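Local coordinates for putative fructosamine-3-kinase (Thermobifida fusca YX, PDB 3F7W), which is probably a kinase of the fructosamine kinase family, whose members phosphorylate the sugar part of ketoamines, though its own substrate is not established, at residues L131-T136 with L151-R156. Sequence-based numbering, arbitrary orientation.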
# COMPACT_ATOMS: atom_id res chain seq x y z
N LEU A 131 4.59 10.75 -3.78
CA LEU A 131 4.59 10.80 -5.24
C LEU A 131 3.19 10.60 -5.77
O LEU A 131 2.48 9.69 -5.28
CB LEU A 131 5.49 9.72 -5.88
CG LEU A 131 6.99 9.85 -5.68
CD1 LEU A 131 7.71 8.59 -6.28
CD2 LEU A 131 7.47 11.15 -6.28
N PRO A 132 2.80 11.36 -6.80
CA PRO A 132 1.55 11.03 -7.49
C PRO A 132 1.54 9.58 -8.01
O PRO A 132 2.59 9.04 -8.42
CB PRO A 132 1.52 12.02 -8.65
CG PRO A 132 2.30 13.19 -8.14
CD PRO A 132 3.45 12.53 -7.42
N MSE A 133 0.35 8.99 -7.95
CA MSE A 133 0.12 7.64 -8.44
C MSE A 133 -1.19 7.70 -9.26
O MSE A 133 -2.25 8.02 -8.73
CB MSE A 133 0.01 6.60 -7.31
CG MSE A 133 -0.22 5.16 -7.85
SE MSE A 133 -0.43 3.85 -6.46
CE MSE A 133 -2.14 4.46 -5.76
N ASP A 134 -1.08 7.38 -10.55
CA ASP A 134 -2.17 7.58 -11.53
C ASP A 134 -3.22 6.49 -11.40
O ASP A 134 -2.97 5.31 -11.70
CB ASP A 134 -1.60 7.60 -12.96
CG ASP A 134 -2.66 7.96 -14.01
OD1 ASP A 134 -3.81 8.27 -13.64
OD2 ASP A 134 -2.32 7.94 -15.19
N ASN A 135 -4.37 6.91 -10.89
CA ASN A 135 -5.48 6.03 -10.62
C ASN A 135 -6.53 6.02 -11.71
O ASN A 135 -7.58 5.40 -11.54
CB ASN A 135 -6.11 6.38 -9.26
CG ASN A 135 -5.40 5.72 -8.10
OD1 ASN A 135 -4.65 4.76 -8.28
ND2 ASN A 135 -5.67 6.20 -6.91
N THR A 136 -6.24 6.65 -12.85
CA THR A 136 -7.17 6.65 -14.01
C THR A 136 -7.70 5.25 -14.23
O THR A 136 -6.92 4.32 -14.41
CB THR A 136 -6.50 7.16 -15.30
OG1 THR A 136 -5.99 8.46 -15.07
CG2 THR A 136 -7.51 7.22 -16.47
N LEU A 151 5.91 3.09 -16.17
CA LEU A 151 6.57 4.12 -16.98
C LEU A 151 6.79 5.44 -16.22
O LEU A 151 7.88 6.03 -16.31
CB LEU A 151 5.82 4.34 -18.30
CG LEU A 151 6.04 3.26 -19.37
CD1 LEU A 151 5.12 3.43 -20.63
CD2 LEU A 151 7.50 3.25 -19.81
N PRO A 152 5.78 5.93 -15.50
CA PRO A 152 5.99 7.21 -14.82
C PRO A 152 7.21 7.23 -13.86
O PRO A 152 7.97 8.20 -13.86
CB PRO A 152 4.64 7.48 -14.12
CG PRO A 152 3.66 6.69 -14.88
CD PRO A 152 4.40 5.44 -15.32
N TYR A 153 7.42 6.14 -13.11
CA TYR A 153 8.51 6.07 -12.13
C TYR A 153 9.84 5.75 -12.82
O TYR A 153 10.88 6.20 -12.39
CB TYR A 153 8.18 5.01 -11.04
CG TYR A 153 6.82 5.31 -10.47
CD1 TYR A 153 6.63 6.43 -9.66
CD2 TYR A 153 5.71 4.56 -10.81
CE1 TYR A 153 5.37 6.76 -9.17
CE2 TYR A 153 4.42 4.88 -10.32
CZ TYR A 153 4.28 6.00 -9.51
OH TYR A 153 3.06 6.39 -9.03
N LEU A 154 9.78 4.96 -13.88
CA LEU A 154 10.96 4.71 -14.71
C LEU A 154 11.53 6.01 -15.30
O LEU A 154 12.74 6.28 -15.20
CB LEU A 154 10.63 3.72 -15.83
CG LEU A 154 11.78 3.28 -16.75
CD1 LEU A 154 12.81 2.46 -15.92
CD2 LEU A 154 11.22 2.43 -17.91
N ARG A 155 10.66 6.83 -15.88
CA ARG A 155 11.07 8.11 -16.46
C ARG A 155 11.59 9.05 -15.38
O ARG A 155 12.59 9.73 -15.58
CB ARG A 155 9.92 8.78 -17.22
CG ARG A 155 9.33 7.94 -18.36
CD ARG A 155 10.29 7.75 -19.52
NE ARG A 155 9.72 6.83 -20.51
CZ ARG A 155 10.31 5.74 -20.99
NH1 ARG A 155 11.53 5.39 -20.61
NH2 ARG A 155 9.68 4.99 -21.89
N ARG A 156 10.92 9.08 -14.24
CA ARG A 156 11.34 9.95 -13.15
C ARG A 156 12.75 9.57 -12.64
O ARG A 156 13.59 10.43 -12.46
CB ARG A 156 10.34 9.90 -12.00
CG ARG A 156 10.64 10.90 -10.93
CD ARG A 156 9.68 10.78 -9.78
NE ARG A 156 10.11 11.70 -8.74
CZ ARG A 156 9.82 13.00 -8.71
NH1 ARG A 156 9.08 13.55 -9.66
NH2 ARG A 156 10.27 13.75 -7.71
O HOH W 1 1.61 6.70 -11.71
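The Tyr153 ring slides past the Leu131 side chain, with Leu131 CD1 4.1 Å from ring atom CE1. Tyr153 lies on helix 141-159. Leu131 starts strand 131-133, the second arm of a two-stranded antiparallel hairpin with strand 126-128, in a chain whose family belongs to the protein kinase clan. The strand and helix segments run nearly antiparallel, at 152°. Tyr153 OH donates a hydrogen bond to Pro132 O at 2.8 Å. The donor lies in the carbonyl plane, on a lone pair, with a C=O...O angle of 129°. A water bridges on from there: it donates to Tyr153 OH and accepts from Asp134 N at 3.0 Å. The hydroxyl also sits 3.5 Å from CB of selenomethionine Met133. A phenylalanine here would lose the hydroxyl, and would probably leave Pro132 O and the bridging water without this partner. His261 meets the Tyr153 ring, and Leu264 of the same helix 251-270 also touches this side chain. Past the strand, Asp134 OD1 accepts from Thr136 N, closing an Asx turn, and takes Thr136 OG1 at 2.6 Å on its syn lone pair. Gln148 NE2 and Arg149 NH1 hydrogen-bond to Asp134 O. Arg156 CG is anti to the backbone N (chi1 -173°), and the chain runs extended to NE. Leu131 CD2 rests over one guanidinium face, offset toward the rim and 3.7 Å from Arg156 NE.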